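Local structure of DUF269-containing protein (3NJ2) at residues Y65-G79 and D138-L150. The protein is of unknown function, but belongs to the DUF269 family and is associated with nitrogen fixation in a cyanobacterium. Residues are numbered along the deposited sequence; the frame is centred on the assembly and turned at random.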
# COMPACT_ATOMS: atom_id res chain seq x y z
N TYR B 65 4.25 17.79 -13.31
CA TYR B 65 3.12 16.84 -13.56
C TYR B 65 2.67 16.85 -15.00
O TYR B 65 1.85 15.99 -15.38
CB TYR B 65 1.93 17.24 -12.66
CG TYR B 65 2.11 16.84 -11.22
CD1 TYR B 65 2.77 17.68 -10.31
CD2 TYR B 65 1.66 15.60 -10.76
CE1 TYR B 65 2.94 17.31 -8.98
CE2 TYR B 65 1.84 15.21 -9.49
CZ TYR B 65 2.50 16.04 -8.57
OH TYR B 65 2.64 15.62 -7.26
N VAL B 66 3.00 17.92 -15.74
CA VAL B 66 2.52 18.07 -17.12
C VAL B 66 3.66 17.84 -18.04
O VAL B 66 4.67 18.53 -18.00
CB VAL B 66 1.78 19.47 -17.29
CG1 VAL B 66 1.26 19.69 -18.71
CG2 VAL B 66 0.61 19.58 -16.29
N ILE B 67 3.51 16.82 -18.89
CA ILE B 67 4.63 16.36 -19.69
C ILE B 67 3.99 15.92 -20.97
O ILE B 67 3.07 15.12 -20.94
CB ILE B 67 5.37 15.09 -19.04
CG1 ILE B 67 5.93 15.27 -17.62
CG2 ILE B 67 6.63 14.76 -19.86
CD1 ILE B 67 6.33 13.90 -16.92
N PRO B 68 4.47 16.43 -22.11
CA PRO B 68 3.94 16.06 -23.41
C PRO B 68 3.89 14.52 -23.63
O PRO B 68 4.85 13.83 -23.31
CB PRO B 68 4.90 16.75 -24.40
CG PRO B 68 5.52 17.94 -23.59
CD PRO B 68 5.67 17.29 -22.21
N LYS B 69 2.79 14.03 -24.21
CA LYS B 69 2.56 12.59 -24.43
C LYS B 69 3.82 11.89 -24.97
O LYS B 69 4.27 10.84 -24.47
CB LYS B 69 1.37 12.43 -25.39
CG LYS B 69 0.88 10.98 -25.69
CD LYS B 69 0.51 10.79 -27.21
CE LYS B 69 -0.79 11.53 -27.66
NZ LYS B 69 -1.54 10.74 -28.73
N LYS B 70 4.43 12.54 -25.95
CA LYS B 70 5.56 11.98 -26.68
C LYS B 70 6.79 11.85 -25.81
O LYS B 70 7.44 10.83 -25.83
CB LYS B 70 5.81 12.86 -27.92
CG LYS B 70 7.15 12.71 -28.56
CD LYS B 70 7.02 11.89 -29.89
CE LYS B 70 8.20 12.12 -30.85
NZ LYS B 70 9.53 11.96 -30.20
N LYS B 71 7.07 12.87 -25.00
CA LYS B 71 8.19 12.87 -24.03
C LYS B 71 7.93 11.84 -22.94
O LYS B 71 8.84 11.10 -22.54
CB LYS B 71 8.39 14.29 -23.43
CG LYS B 71 9.61 14.49 -22.56
CD LYS B 71 9.69 15.96 -22.08
CE LYS B 71 10.52 16.12 -20.80
NZ LYS B 71 12.01 15.99 -21.06
N ARG B 72 6.67 11.78 -22.50
CA ARG B 72 6.29 10.82 -21.48
C ARG B 72 6.54 9.36 -21.89
O ARG B 72 7.14 8.58 -21.08
CB ARG B 72 4.85 11.04 -21.08
CG ARG B 72 4.73 11.15 -19.63
CD ARG B 72 3.31 11.51 -19.19
NE ARG B 72 2.18 10.92 -19.87
CZ ARG B 72 1.27 11.61 -20.55
NH1 ARG B 72 1.46 12.92 -20.79
NH2 ARG B 72 0.22 10.99 -21.08
N ARG B 73 6.10 9.04 -23.12
CA ARG B 73 6.22 7.67 -23.70
C ARG B 73 7.67 7.23 -23.76
O ARG B 73 7.96 6.04 -23.71
CB ARG B 73 5.49 7.50 -25.05
CG ARG B 73 6.16 8.09 -26.33
CD ARG B 73 5.52 7.66 -27.69
NE ARG B 73 4.86 8.80 -28.34
CZ ARG B 73 3.54 9.06 -28.33
NH1 ARG B 73 2.67 8.24 -27.74
NH2 ARG B 73 3.08 10.15 -28.95
N GLU B 74 8.59 8.20 -23.81
CA GLU B 74 10.02 7.99 -23.96
C GLU B 74 10.83 7.91 -22.67
O GLU B 74 12.04 7.75 -22.71
CB GLU B 74 10.63 9.08 -24.90
CG GLU B 74 10.72 8.70 -26.39
CD GLU B 74 10.34 9.84 -27.37
OE1 GLU B 74 10.41 11.03 -26.98
OE2 GLU B 74 9.97 9.53 -28.54
N ILE B 75 10.19 8.06 -21.50
CA ILE B 75 10.88 7.84 -20.22
C ILE B 75 11.19 6.34 -20.02
O ILE B 75 10.27 5.50 -20.22
CB ILE B 75 10.02 8.40 -19.01
CG1 ILE B 75 9.92 9.93 -19.17
CG2 ILE B 75 10.60 8.03 -17.62
CD1 ILE B 75 8.96 10.62 -18.21
N SER B 76 12.43 6.04 -19.62
CA SER B 76 12.86 4.67 -19.37
C SER B 76 12.22 4.09 -18.09
O SER B 76 12.13 4.71 -17.00
CB SER B 76 14.39 4.49 -19.32
OG SER B 76 14.72 3.19 -18.87
N LEU B 77 11.83 2.84 -18.23
CA LEU B 77 11.38 2.05 -17.10
C LEU B 77 12.50 1.25 -16.39
O LEU B 77 12.25 0.53 -15.45
CB LEU B 77 10.19 1.14 -17.56
CG LEU B 77 8.90 1.74 -18.13
CD1 LEU B 77 7.94 0.64 -18.18
CD2 LEU B 77 8.28 2.85 -17.27
N GLU B 78 13.76 1.45 -16.81
CA GLU B 78 14.86 0.71 -16.20
C GLU B 78 15.25 0.97 -14.73
O GLU B 78 15.52 0.05 -13.96
CB GLU B 78 16.05 0.73 -17.16
CG GLU B 78 15.87 -0.30 -18.26
CD GLU B 78 17.15 -0.61 -18.96
OE1 GLU B 78 18.22 -0.28 -18.37
OE2 GLU B 78 17.11 -1.18 -20.07
N GLY B 79 15.25 2.20 -14.25
CA GLY B 79 15.45 2.21 -12.76
C GLY B 79 14.38 1.49 -11.95
O GLY B 79 13.38 1.05 -12.52
N ASP B 138 3.71 1.43 -15.25
CA ASP B 138 4.67 2.35 -15.96
C ASP B 138 4.83 3.62 -15.14
O ASP B 138 4.83 4.70 -15.72
CB ASP B 138 4.12 2.71 -17.38
CG ASP B 138 3.84 1.44 -18.22
OD1 ASP B 138 4.38 0.36 -17.84
OD2 ASP B 138 3.07 1.56 -19.15
N ALA B 139 4.95 3.45 -13.79
CA ALA B 139 4.87 4.61 -12.89
C ALA B 139 5.97 5.63 -13.17
O ALA B 139 5.80 6.84 -12.95
CB ALA B 139 4.94 4.17 -11.51
N HIS B 140 7.10 5.19 -13.73
CA HIS B 140 8.21 6.15 -14.06
C HIS B 140 7.68 7.25 -14.99
O HIS B 140 8.23 8.37 -14.98
CB HIS B 140 9.36 5.42 -14.82
CG HIS B 140 9.87 4.20 -14.13
ND1 HIS B 140 9.07 3.12 -13.73
CD2 HIS B 140 11.12 3.90 -13.71
CE1 HIS B 140 9.84 2.20 -13.15
NE2 HIS B 140 11.08 2.67 -13.09
N ARG B 141 6.71 6.94 -15.87
CA ARG B 141 6.11 7.86 -16.89
C ARG B 141 4.92 8.69 -16.36
O ARG B 141 4.16 9.22 -17.18
CB ARG B 141 5.65 7.02 -18.04
CG ARG B 141 6.83 6.27 -18.71
CD ARG B 141 6.38 5.52 -19.97
NE ARG B 141 7.56 4.78 -20.45
CZ ARG B 141 7.50 3.81 -21.37
NH1 ARG B 141 6.32 3.45 -21.86
NH2 ARG B 141 8.63 3.26 -21.80
N PHE B 142 4.73 8.68 -15.02
CA PHE B 142 3.57 9.37 -14.39
C PHE B 142 3.53 10.79 -14.89
O PHE B 142 4.54 11.52 -14.83
CB PHE B 142 3.69 9.34 -12.88
CG PHE B 142 2.53 9.91 -12.19
CD1 PHE B 142 1.31 9.21 -12.14
CD2 PHE B 142 2.63 11.18 -11.65
CE1 PHE B 142 0.22 9.76 -11.46
CE2 PHE B 142 1.58 11.72 -10.95
CZ PHE B 142 0.37 11.07 -10.92
N GLY B 143 2.35 11.22 -15.29
CA GLY B 143 2.22 12.60 -15.79
C GLY B 143 0.99 12.73 -16.68
O GLY B 143 0.27 11.72 -16.95
N PHE B 144 0.71 13.99 -17.09
CA PHE B 144 -0.51 14.33 -17.81
C PHE B 144 -0.26 15.24 -18.98
O PHE B 144 0.68 16.04 -18.95
CB PHE B 144 -1.50 15.01 -16.85
CG PHE B 144 -1.84 14.17 -15.61
CD1 PHE B 144 -2.97 13.37 -15.58
CD2 PHE B 144 -0.93 14.10 -14.52
CE1 PHE B 144 -3.21 12.56 -14.41
CE2 PHE B 144 -1.17 13.26 -13.39
CZ PHE B 144 -2.32 12.53 -13.35
N ASP B 145 -1.03 15.07 -20.06
CA ASP B 145 -0.78 15.93 -21.24
C ASP B 145 -0.86 17.42 -21.02
O ASP B 145 -0.15 18.17 -21.65
CB ASP B 145 -1.71 15.61 -22.41
CG ASP B 145 -1.60 14.16 -22.88
OD1 ASP B 145 -0.58 13.47 -22.57
OD2 ASP B 145 -2.58 13.74 -23.55
N THR B 146 -1.78 17.84 -20.15
CA THR B 146 -2.09 19.25 -19.96
C THR B 146 -2.59 19.46 -18.55
O THR B 146 -2.91 18.50 -17.83
CB THR B 146 -3.27 19.72 -20.78
OG1 THR B 146 -4.41 18.97 -20.37
CG2 THR B 146 -3.09 19.54 -22.32
N LEU B 147 -2.52 20.71 -18.11
CA LEU B 147 -3.05 21.06 -16.78
C LEU B 147 -4.50 20.66 -16.64
O LEU B 147 -4.93 20.20 -15.58
CB LEU B 147 -2.96 22.59 -16.53
CG LEU B 147 -1.54 22.94 -16.09
CD1 LEU B 147 -1.46 24.49 -16.39
CD2 LEU B 147 -1.26 22.52 -14.62
N GLU B 148 -5.29 20.86 -17.70
CA GLU B 148 -6.71 20.45 -17.73
C GLU B 148 -6.89 18.99 -17.46
O GLU B 148 -7.79 18.62 -16.69
CB GLU B 148 -7.37 20.78 -19.08
CG GLU B 148 -7.64 22.24 -19.24
CD GLU B 148 -6.42 23.09 -19.69
OE1 GLU B 148 -5.29 22.59 -20.03
OE2 GLU B 148 -6.62 24.34 -19.65
N LYS B 149 -6.07 18.14 -18.09
CA LYS B 149 -6.22 16.68 -17.87
C LYS B 149 -5.81 16.30 -16.46
O LYS B 149 -6.43 15.45 -15.83
CB LYS B 149 -5.44 15.86 -18.88
CG LYS B 149 -5.99 16.01 -20.32
CD LYS B 149 -5.39 14.92 -21.16
CE LYS B 149 -5.92 14.96 -22.59
NZ LYS B 149 -7.42 15.01 -22.47
N LEU B 150 -4.76 16.95 -15.95
CA LEU B 150 -4.38 16.74 -14.51
C LEU B 150 -5.56 17.13 -13.58
O LEU B 150 -5.91 16.37 -12.65
CB LEU B 150 -3.16 17.66 -14.24
CG LEU B 150 -2.76 17.76 -12.73
CD1 LEU B 150 -2.37 16.41 -12.14
CD2 LEU B 150 -1.60 18.70 -12.58
O HOH W 1 2.36 8.36 -18.90
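A single beta bridge, Val66 with Phe144, joins the loop entering helix 69-73 to the connection between strand 129-136 and helix 147-167. Phe144 N donates to Tyr65 O (2.9 Å), and Phe144 O takes the N-H of Ile67. Beside the bridge Arg72 reaches across, its chain bent at chi3 (39°), which turns the guanidinium toward Asp145. In a salt bridge, NH1 and NH2 of Arg72 both grip Asp145 OD1, end-on and near the guanidinium plane, at 2.8 and 3.0 Å; NH1 meets the anti side of that oxygen and NH2 the syn side. NH1 also donates to Ile67 O, while a water links Arg72 NE to Arg141 O. Gly143 O lies over one face of the guanidinium, and a CB on Gly143 would crowd Ile67 CD1, Arg72 CD and, at these backbone angles, Phe142 O. A methionine in place of Arg72 would probably leave Asp145 OD1 without its charged mate and Ile67 O without this donor.

Arg141, extended from CG to NE, puts NE (2.8 Å) and NH2 side-on onto Ile75 O, with Arg73 O over one guanidinium face and Leu77 CG over the other. Farther along, His140 NE2 donates to Gly79 O (2.9 Å, 158° at the hydrogen), from above that carbonyl's plane, while Leu77 CA sits over the ring face in a CH-pi contact. At the opposite end Tyr65 CE2 meets the edge of the Phe142 ring, and Tyr65 OH bonds Arg88 O. This is two irregular connections laced together at the surface of this DUF269-family protein, by an isolated parallel bridge, a salt bridge and arginine-to-carbonyl bonds.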